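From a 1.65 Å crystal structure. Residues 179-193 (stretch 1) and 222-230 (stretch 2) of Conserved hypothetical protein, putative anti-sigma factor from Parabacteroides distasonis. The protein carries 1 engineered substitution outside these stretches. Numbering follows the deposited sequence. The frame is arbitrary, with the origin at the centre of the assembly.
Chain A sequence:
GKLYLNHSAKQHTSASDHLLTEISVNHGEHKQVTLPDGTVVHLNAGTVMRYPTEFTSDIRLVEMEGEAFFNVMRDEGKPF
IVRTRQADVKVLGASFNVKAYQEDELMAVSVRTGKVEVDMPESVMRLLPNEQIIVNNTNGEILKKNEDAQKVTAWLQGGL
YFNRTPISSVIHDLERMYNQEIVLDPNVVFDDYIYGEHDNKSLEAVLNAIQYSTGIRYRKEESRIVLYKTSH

Stretch 1 (179-193) NQEIVLDPNVVFDDY
Stretch 2 222-230: ESRIVLYKT

Lys229 reaches forward along the loop after the first strand: with chi1 m and the remaining torsions t, its extended chain passes Phe190 and brings NZ to 2.9 Å from both Val189 O and Asp192 OD1, a hydrogen bond and a salt bridge. The methylenes suit the apolar part of this path, Lys229 CB lying 3.7 Å from Val188 CG1. Upstream, strands 182-184 and 224-228 run parallel, their axes inclined by 29°, pairing Ile182 with Ile225, Val183 with Val226 and Leu184 with Leu227 (CA-CA 4.7, 4.9 and 4.9 Å). Four backbone hydrogen bonds set this register: Ile225 N to Glu181 O (2.9 Å), and Val183 N to Ile225 O, Leu227 N to Val183 O and Asp185 N to Leu227 O (2.8 Å each). Ile182, Leu184, Ile225 and Leu227, all m,t, share one sheet face; Ile182 CG2 packs 3.9 Å from Leu227 CG. On the other, Val183 (m) meets Val226 (t), CG2 to CG2 3.6 Å. Val183 CG2 also lies over the guanidinium of extended Arg224, whose NE makes a weak, salt-bridged hydrogen bond to Glu181 OE2 (3.4 Å). A type I turn, Asp185-Val188, ends the pairing, braced by Asn187 N to Asp185 OD1 (3.0 Å). Phe190 (m, chi2 -82°) then returns its CZ to 4.2 Å from Leu227 CB. Both sides together bury 800 Å²; Ile182, Val226 and Leu227 are buried.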

ATOM      1  N   ASN A 179       1.027 -14.942   0.823  1.00 20.60           N
ATOM      2  CA  ASN A 179      -0.178 -15.736   1.010  1.00 21.95           C
ATOM      3  C   ASN A 179      -0.030 -16.760   2.133  1.00 23.82           C
ATOM      4  O   ASN A 179      -0.223 -17.989   1.950  1.00 24.89           O
ATOM      5  CB  ASN A 179      -0.608 -16.390  -0.288  1.00 22.53           C
ATOM      6  CG  ASN A 179      -1.964 -17.023  -0.178  1.00 23.06           C
ATOM      7  OD1 ASN A 179      -2.789 -16.601   0.635  1.00 24.82           O
ATOM      8  ND2 ASN A 179      -2.200 -18.047  -0.971  1.00 26.09           N
ATOM      9  N   GLN A 180       0.306 -16.225   3.304  1.00 25.55           N
ATOM     10  CA  GLN A 180       0.624 -17.017   4.461  1.00 28.48           C
ATOM     11  C   GLN A 180       0.098 -16.327   5.706  1.00 27.92           C
ATOM     12  O   GLN A 180       0.467 -15.188   5.973  1.00 26.77           O
ATOM     13  CB  GLN A 180       2.137 -17.193   4.547  1.00 32.11           C
ATOM     14  CG  GLN A 180       2.629 -17.833   5.836  1.00 33.24           C
ATOM     15  CD  GLN A 180       2.016 -19.210   6.084  1.00 34.90           C
ATOM     16  OE1 GLN A 180       2.230 -20.142   5.303  1.00 41.22           O
ATOM     17  NE2 GLN A 180       1.247 -19.342   7.165  1.00 36.34           N
ATOM     18  N   GLU A 181      -0.754 -17.015   6.480  1.00 26.49           N
ATOM     19  CA  GLU A 181      -1.281 -16.441   7.709  1.00 27.63           C
ATOM     20  C   GLU A 181      -0.152 -16.291   8.726  1.00 28.26           C
ATOM     21  O   GLU A 181       0.615 -17.222   8.984  1.00 28.27           O
ATOM     22  CB  GLU A 181      -2.405 -17.300   8.288  1.00 32.86           C
ATOM     23  CG  GLU A 181      -3.259 -16.568   9.316  1.00 37.29           C
ATOM     24  CD  GLU A 181      -3.978 -17.498  10.291  1.00 43.49           C
ATOM     25  OE1 GLU A 181      -4.185 -18.683   9.963  1.00 44.34           O
ATOM     26  OE2 GLU A 181      -4.334 -17.035  11.398  1.00 46.56           O
ATOM     27  N   ILE A 182      -0.044 -15.093   9.282  1.00 30.55           N
ATOM     28  CA  ILE A 182       0.949 -14.819  10.288  1.00 30.09           C
ATOM     29  C   ILE A 182       0.249 -14.100  11.421  1.00 30.80           C
ATOM     30  O   ILE A 182      -0.389 -13.086  11.194  1.00 29.27           O
ATOM     31  CB  ILE A 182       2.072 -13.909   9.773  1.00 27.96           C
ATOM     32  CG1 ILE A 182       2.801 -14.543   8.590  1.00 30.00           C
ATOM     33  CG2 ILE A 182       3.045 -13.579  10.897  1.00 31.13           C
ATOM     34  CD1 ILE A 182       3.741 -13.564   7.898  1.00 28.28           C
ATOM     35  N   VAL A 183       0.391 -14.640  12.625  1.00 32.65           N
ATOM     36  CA  VAL A 183      -0.227 -14.081  13.821  1.00 37.75           C
ATOM     37  C   VAL A 183       0.853 -13.738  14.853  1.00 40.73           C
ATOM     38  O   VAL A 183       1.915 -14.357  14.880  1.00 38.91           O
ATOM     39  CB  VAL A 183      -1.248 -15.076  14.421  1.00 40.53           C
ATOM     40  CG1 VAL A 183      -2.221 -15.542  13.349  1.00 42.97           C
ATOM     41  CG2 VAL A 183      -0.555 -16.279  15.050  1.00 45.39           C
ATOM     42  N   LEU A 184       0.564 -12.736  15.680  1.00 41.94           N
ATOM     43  CA  LEU A 184       1.430 -12.334  16.788  1.00 46.27           C
ATOM     44  C   LEU A 184       0.978 -13.044  18.049  1.00 45.85           C
ATOM     45  O   LEU A 184      -0.220 -13.058  18.346  1.00 44.92           O
ATOM     46  CB  LEU A 184       1.339 -10.815  17.004  1.00 46.40           C
ATOM     47  CG  LEU A 184       1.924  -9.935  15.897  1.00 49.80           C
ATOM     48  CD1 LEU A 184       1.489  -8.483  16.035  1.00 47.79           C
ATOM     49  CD2 LEU A 184       3.441 -10.046  15.906  1.00 53.39           C
ATOM     50  N   ASP A 185       1.926 -13.652  18.770  1.00 45.56           N
ATOM     51  CA  ASP A 185       1.674 -14.208  20.096  1.00 47.45           C
ATOM     52  C   ASP A 185       0.920 -13.158  20.929  1.00 47.07           C
ATOM     53  O   ASP A 185       1.432 -12.061  21.138  1.00 47.21           O
ATOM     54  CB  ASP A 185       3.014 -14.584  20.767  1.00 46.90           C
ATOM     55  CG  ASP A 185       2.849 -15.246  22.128  1.00 48.98           C
ATOM     56  OD1 ASP A 185       1.752 -15.206  22.706  1.00 47.73           O
ATOM     57  OD2 ASP A 185       3.845 -15.803  22.636  1.00 57.24           O
ATOM     58  N   PRO A 186      -0.299 -13.489  21.400  1.00 55.76           N
ATOM     59  CA  PRO A 186      -1.096 -12.502  22.139  1.00 55.30           C
ATOM     60  C   PRO A 186      -0.552 -12.159  23.530  1.00 54.72           C
ATOM     61  O   PRO A 186      -0.951 -11.141  24.095  1.00 59.69           O
ATOM     62  CB  PRO A 186      -2.457 -13.192  22.267  1.00 55.42           C
ATOM     63  CG  PRO A 186      -2.108 -14.643  22.347  1.00 60.51           C
ATOM     64  CD  PRO A 186      -0.972 -14.803  21.368  1.00 59.44           C
ATOM     65  N   ASN A 187       0.335 -12.996  24.071  1.00 49.83           N
ATOM     66  CA  ASN A 187       0.952 -12.748  25.378  1.00 54.04           C
ATOM     67  C   ASN A 187       2.270 -11.982  25.325  1.00 49.07           C
ATOM     68  O   ASN A 187       2.962 -11.890  26.331  1.00 47.35           O
ATOM     69  CB  ASN A 187       1.206 -14.072  26.101  1.00 58.12           C
ATOM     70  CG  ASN A 187      -0.065 -14.860  26.343  1.00 63.42           C
ATOM     71  OD1 ASN A 187      -1.158 -14.297  26.415  1.00 68.37           O
ATOM     72  ND2 ASN A 187       0.073 -16.172  26.470  1.00 66.87           N
ATOM     73  N   VAL A 188       2.623 -11.444  24.161  1.00 45.81           N
ATOM     74  CA  VAL A 188       3.912 -10.791  23.976  1.00 45.45           C
ATOM     75  C   VAL A 188       3.681  -9.362  23.498  1.00 41.70           C
ATOM     76  O   VAL A 188       2.796  -9.103  22.674  1.00 37.86           O
ATOM     77  CB  VAL A 188       4.770 -11.582  22.950  1.00 45.43           C
ATOM     78  CG1 VAL A 188       6.076 -10.868  22.639  1.00 44.50           C
ATOM     79  CG2 VAL A 188       5.064 -12.985  23.478  1.00 48.64           C
ATOM     80  N   VAL A 189       4.481  -8.431  24.006  1.00 41.52           N
ATOM     81  CA  VAL A 189       4.423  -7.063  23.503  1.00 39.97           C
ATOM     82  C   VAL A 189       5.167  -6.914  22.174  1.00 40.72           C
ATOM     83  O   VAL A 189       6.341  -7.276  22.062  1.00 40.45           O
ATOM     84  CB  VAL A 189       4.991  -6.049  24.506  1.00 41.92           C
ATOM     85  CG1 VAL A 189       5.030  -4.662  23.877  1.00 41.28           C
ATOM     86  CG2 VAL A 189       4.150  -6.055  25.770  1.00 43.00           C
ATOM     87  N   PHE A 190       4.479  -6.341  21.193  1.00 38.50           N
ATOM     88  CA  PHE A 190       5.055  -6.080  19.861  1.00 41.25           C
ATOM     89  C   PHE A 190       4.996  -4.590  19.525  1.00 38.49           C
ATOM     90  O   PHE A 190       4.147  -4.146  18.754  1.00 38.20           O
ATOM     91  CB  PHE A 190       4.331  -6.897  18.786  1.00 40.75           C
ATOM     92  CG  PHE A 190       4.674  -8.359  18.812  1.00 41.15           C
ATOM     93  CD1 PHE A 190       5.829  -8.821  18.193  1.00 39.95           C
ATOM     94  CD2 PHE A 190       3.843  -9.271  19.439  1.00 40.87           C
ATOM     95  CE1 PHE A 190       6.148 -10.165  18.204  1.00 41.32           C
ATOM     96  CE2 PHE A 190       4.167 -10.620  19.469  1.00 41.18           C
ATOM     97  CZ  PHE A 190       5.320 -11.067  18.847  1.00 38.83           C
ATOM     98  N   ASP A 191       5.922  -3.842  20.112  1.00 44.26           N
ATOM     99  CA  ASP A 191       5.975  -2.390  19.963  1.00 49.40           C
ATOM    100  C   ASP A 191       7.025  -1.979  18.927  1.00 44.85           C
ATOM    101  O   ASP A 191       7.414  -0.815  18.856  1.00 49.99           O
ATOM    102  CB  ASP A 191       6.313  -1.770  21.327  1.00 54.19           C
ATOM    103  CG  ASP A 191       5.616  -0.445  21.567  1.00 64.46           C
ATOM    104  OD1 ASP A 191       5.828   0.513  20.783  1.00 56.95           O
ATOM    105  OD2 ASP A 191       4.873  -0.358  22.573  1.00 70.74           O
ATOM    106  N   ASP A 192       7.464  -2.926  18.105  1.00 40.24           N
ATOM    107  CA  ASP A 192       8.648  -2.721  17.276  1.00 37.83           C
ATOM    108  C   ASP A 192       8.348  -1.918  16.004  1.00 33.14           C
ATOM    109  O   ASP A 192       7.247  -1.961  15.455  1.00 31.11           O
ATOM    110  CB  ASP A 192       9.262  -4.061  16.884  1.00 38.16           C
ATOM    111  CG  ASP A 192       9.448  -4.989  18.067  1.00 40.92           C
ATOM    112  OD1 ASP A 192       8.430  -5.508  18.581  1.00 41.24           O
ATOM    113  OD2 ASP A 192      10.611  -5.204  18.471  1.00 38.13           O
ATOM    114  N   TYR A 193       9.362  -1.186  15.556  1.00 35.57           N
ATOM    115  CA  TYR A 193       9.320  -0.518  14.265  1.00 36.49           C
ATOM    116  C   TYR A 193      10.417  -1.129  13.396  1.00 35.38           C
ATOM    117  O   TYR A 193      11.548  -1.342  13.858  1.00 35.81           O
ATOM    118  CB  TYR A 193       9.518   0.987  14.443  1.00 37.95           C
ATOM    119  CG  TYR A 193       8.378   1.638  15.188  1.00 38.19           C
ATOM    120  CD1 TYR A 193       7.128   1.760  14.596  1.00 40.59           C
ATOM    121  CD2 TYR A 193       8.544   2.121  16.491  1.00 42.98           C
ATOM    122  CE1 TYR A 193       6.069   2.333  15.269  1.00 40.94           C
ATOM    123  CE2 TYR A 193       7.487   2.705  17.175  1.00 42.15           C
ATOM    124  CZ  TYR A 193       6.256   2.810  16.561  1.00 44.45           C
ATOM    125  OH  TYR A 193       5.188   3.388  17.203  1.00 51.69           O
ATOM    126  N   GLU A 222      -0.026 -25.615  11.940  1.00 61.66           N
ATOM    127  CA  GLU A 222      -0.938 -25.978  10.852  1.00 63.25           C
ATOM    128  C   GLU A 222      -1.376 -24.719  10.096  1.00 59.33           C
ATOM    129  O   GLU A 222      -2.259 -23.993  10.551  1.00 55.94           O
ATOM    130  CB  GLU A 222      -2.162 -26.731  11.383  1.00 63.74           C
ATOM    131  N   SER A 223      -0.723 -24.456   8.964  1.00 55.09           N
ATOM    132  CA  SER A 223      -1.048 -23.322   8.091  1.00 54.32           C
ATOM    133  C   SER A 223      -1.001 -21.956   8.794  1.00 52.01           C
ATOM    134  O   SER A 223      -1.683 -21.012   8.378  1.00 52.45           O
ATOM    135  CB  SER A 223      -2.427 -23.513   7.448  1.00 51.75           C
ATOM    136  OG  SER A 223      -3.464 -23.124   8.336  1.00 51.49           O
ATOM    137  N   ARG A 224      -0.207 -21.860   9.851  1.00 46.77           N
ATOM    138  CA  ARG A 224      -0.121 -20.647  10.643  1.00 49.46           C
ATOM    139  C   ARG A 224       1.347 -20.424  10.972  1.00 43.55           C
ATOM    140  O   ARG A 224       2.033 -21.367  11.372  1.00 41.92           O
ATOM    141  CB  ARG A 224      -0.928 -20.829  11.932  1.00 55.54           C
ATOM    142  CG  ARG A 224      -1.524 -19.558  12.505  1.00 58.93           C
ATOM    143  CD  ARG A 224      -2.219 -19.844  13.828  1.00 68.55           C
ATOM    144  NE  ARG A 224      -3.312 -18.908  14.096  1.00 77.61           N
ATOM    145  CZ  ARG A 224      -4.085 -18.932  15.183  1.00 78.99           C
ATOM    146  NH1 ARG A 224      -3.902 -19.849  16.132  1.00 76.54           N
ATOM    147  NH2 ARG A 224      -5.053 -18.033  15.322  1.00 78.23           N
ATOM    148  N   ILE A 225       1.841 -19.206  10.765  1.00 37.38           N
ATOM    149  CA  ILE A 225       3.101 -18.806  11.361  1.00 35.43           C
ATOM    150  C   ILE A 225       2.779 -17.908  12.543  1.00 35.40           C
ATOM    151  O   ILE A 225       1.997 -16.965  12.416  1.00 33.72           O
ATOM    152  CB  ILE A 225       4.036 -18.061  10.384  1.00 34.86           C
ATOM    153  CG1 ILE A 225       4.495 -19.002   9.275  1.00 35.85           C
ATOM    154  CG2 ILE A 225       5.251 -17.511  11.123  1.00 35.15           C
ATOM    155  CD1 ILE A 225       5.340 -18.329   8.225  1.00 35.34           C
ATOM    156  N   VAL A 226       3.390 -18.215  13.685  1.00 34.56           N
ATOM    157  CA  VAL A 226       3.211 -17.446  14.922  1.00 35.14           C
ATOM    158  C   VAL A 226       4.516 -16.746  15.290  1.00 34.50           C
ATOM    159  O   VAL A 226       5.569 -17.371  15.318  1.00 35.89           O
ATOM    160  CB  VAL A 226       2.803 -18.360  16.088  1.00 38.50           C
ATOM    161  CG1 VAL A 226       2.617 -17.546  17.366  1.00 42.08           C
ATOM    162  CG2 VAL A 226       1.535 -19.142  15.744  1.00 38.64           C
ATOM    163  N   LEU A 227       4.445 -15.445  15.546  1.00 33.99           N
ATOM    164  CA  LEU A 227       5.617 -14.673  15.947  1.00 34.57           C
ATOM    165  C   LEU A 227       5.617 -14.544  17.453  1.00 35.50           C
ATOM    166  O   LEU A 227       4.554 -14.428  18.068  1.00 35.00           O
ATOM    167  CB  LEU A 227       5.610 -13.273  15.330  1.00 33.92           C
ATOM    168  CG  LEU A 227       5.634 -13.184  13.804  1.00 35.06           C
ATOM    169  CD1 LEU A 227       5.795 -11.739  13.329  1.00 33.11           C
ATOM    170  CD2 LEU A 227       6.737 -14.058  13.215  1.00 34.69           C
ATOM    171  N   TYR A 228       6.804 -14.588  18.047  1.00 35.27           N
ATOM    172  CA  TYR A 228       6.919 -14.533  19.496  1.00 36.49           C
ATOM    173  C   TYR A 228       8.271 -13.963  19.922  1.00 38.49           C
ATOM    174  O   TYR A 228       9.093 -13.589  19.077  1.00 36.06           O
ATOM    175  CB  TYR A 228       6.667 -15.917  20.095  1.00 38.01           C
ATOM    176  CG  TYR A 228       7.742 -16.916  19.787  1.00 37.94           C
ATOM    177  CD1 TYR A 228       7.791 -17.576  18.559  1.00 36.25           C
ATOM    178  CD2 TYR A 228       8.713 -17.234  20.747  1.00 40.07           C
ATOM    179  CE1 TYR A 228       8.793 -18.505  18.289  1.00 37.90           C
ATOM    180  CE2 TYR A 228       9.708 -18.149  20.488  1.00 40.48           C
ATOM    181  CZ  TYR A 228       9.751 -18.783  19.264  1.00 39.26           C
ATOM    182  OH  TYR A 228      10.766 -19.680  19.050  1.00 40.48           O
ATOM    183  N   LYS A 229       8.457 -13.847  21.237  1.00 39.86           N
ATOM    184  CA  LYS A 229       9.711 -13.382  21.835  1.00 40.78           C
ATOM    185  C   LYS A 229       9.999 -14.267  23.034  1.00 45.74           C
ATOM    186  O   LYS A 229       9.105 -14.943  23.534  1.00 47.96           O
ATOM    187  CB  LYS A 229       9.619 -11.915  22.296  1.00 38.73           C
ATOM    188  CG  LYS A 229       9.589 -10.893  21.174  1.00 37.22           C
ATOM    189  CD  LYS A 229       9.418  -9.458  21.677  1.00 37.52           C
ATOM    190  CE  LYS A 229       9.281  -8.479  20.511  1.00 37.15           C
ATOM    191  NZ  LYS A 229       8.984  -7.074  20.930  1.00 37.96           N
ATOM    192  N   THR A 230      11.255 -14.247  23.471  1.00 50.70           N
ATOM    193  CA  THR A 230      11.709 -14.946  24.685  1.00 55.84           C
ATOM    194  C   THR A 230      13.002 -14.302  25.200  1.00 61.29           C
ATOM    195  O   THR A 230      13.836 -13.863  24.409  1.00 63.60           O
ATOM    196  CB  THR A 230      11.980 -16.444  24.422  1.00 59.73           C
ATOM    197  OG1 THR A 230      12.582 -16.598  23.130  1.00 54.93           O
ATOM    198  CG2 THR A 230      10.688 -17.277  24.488  1.00 62.00           C
TER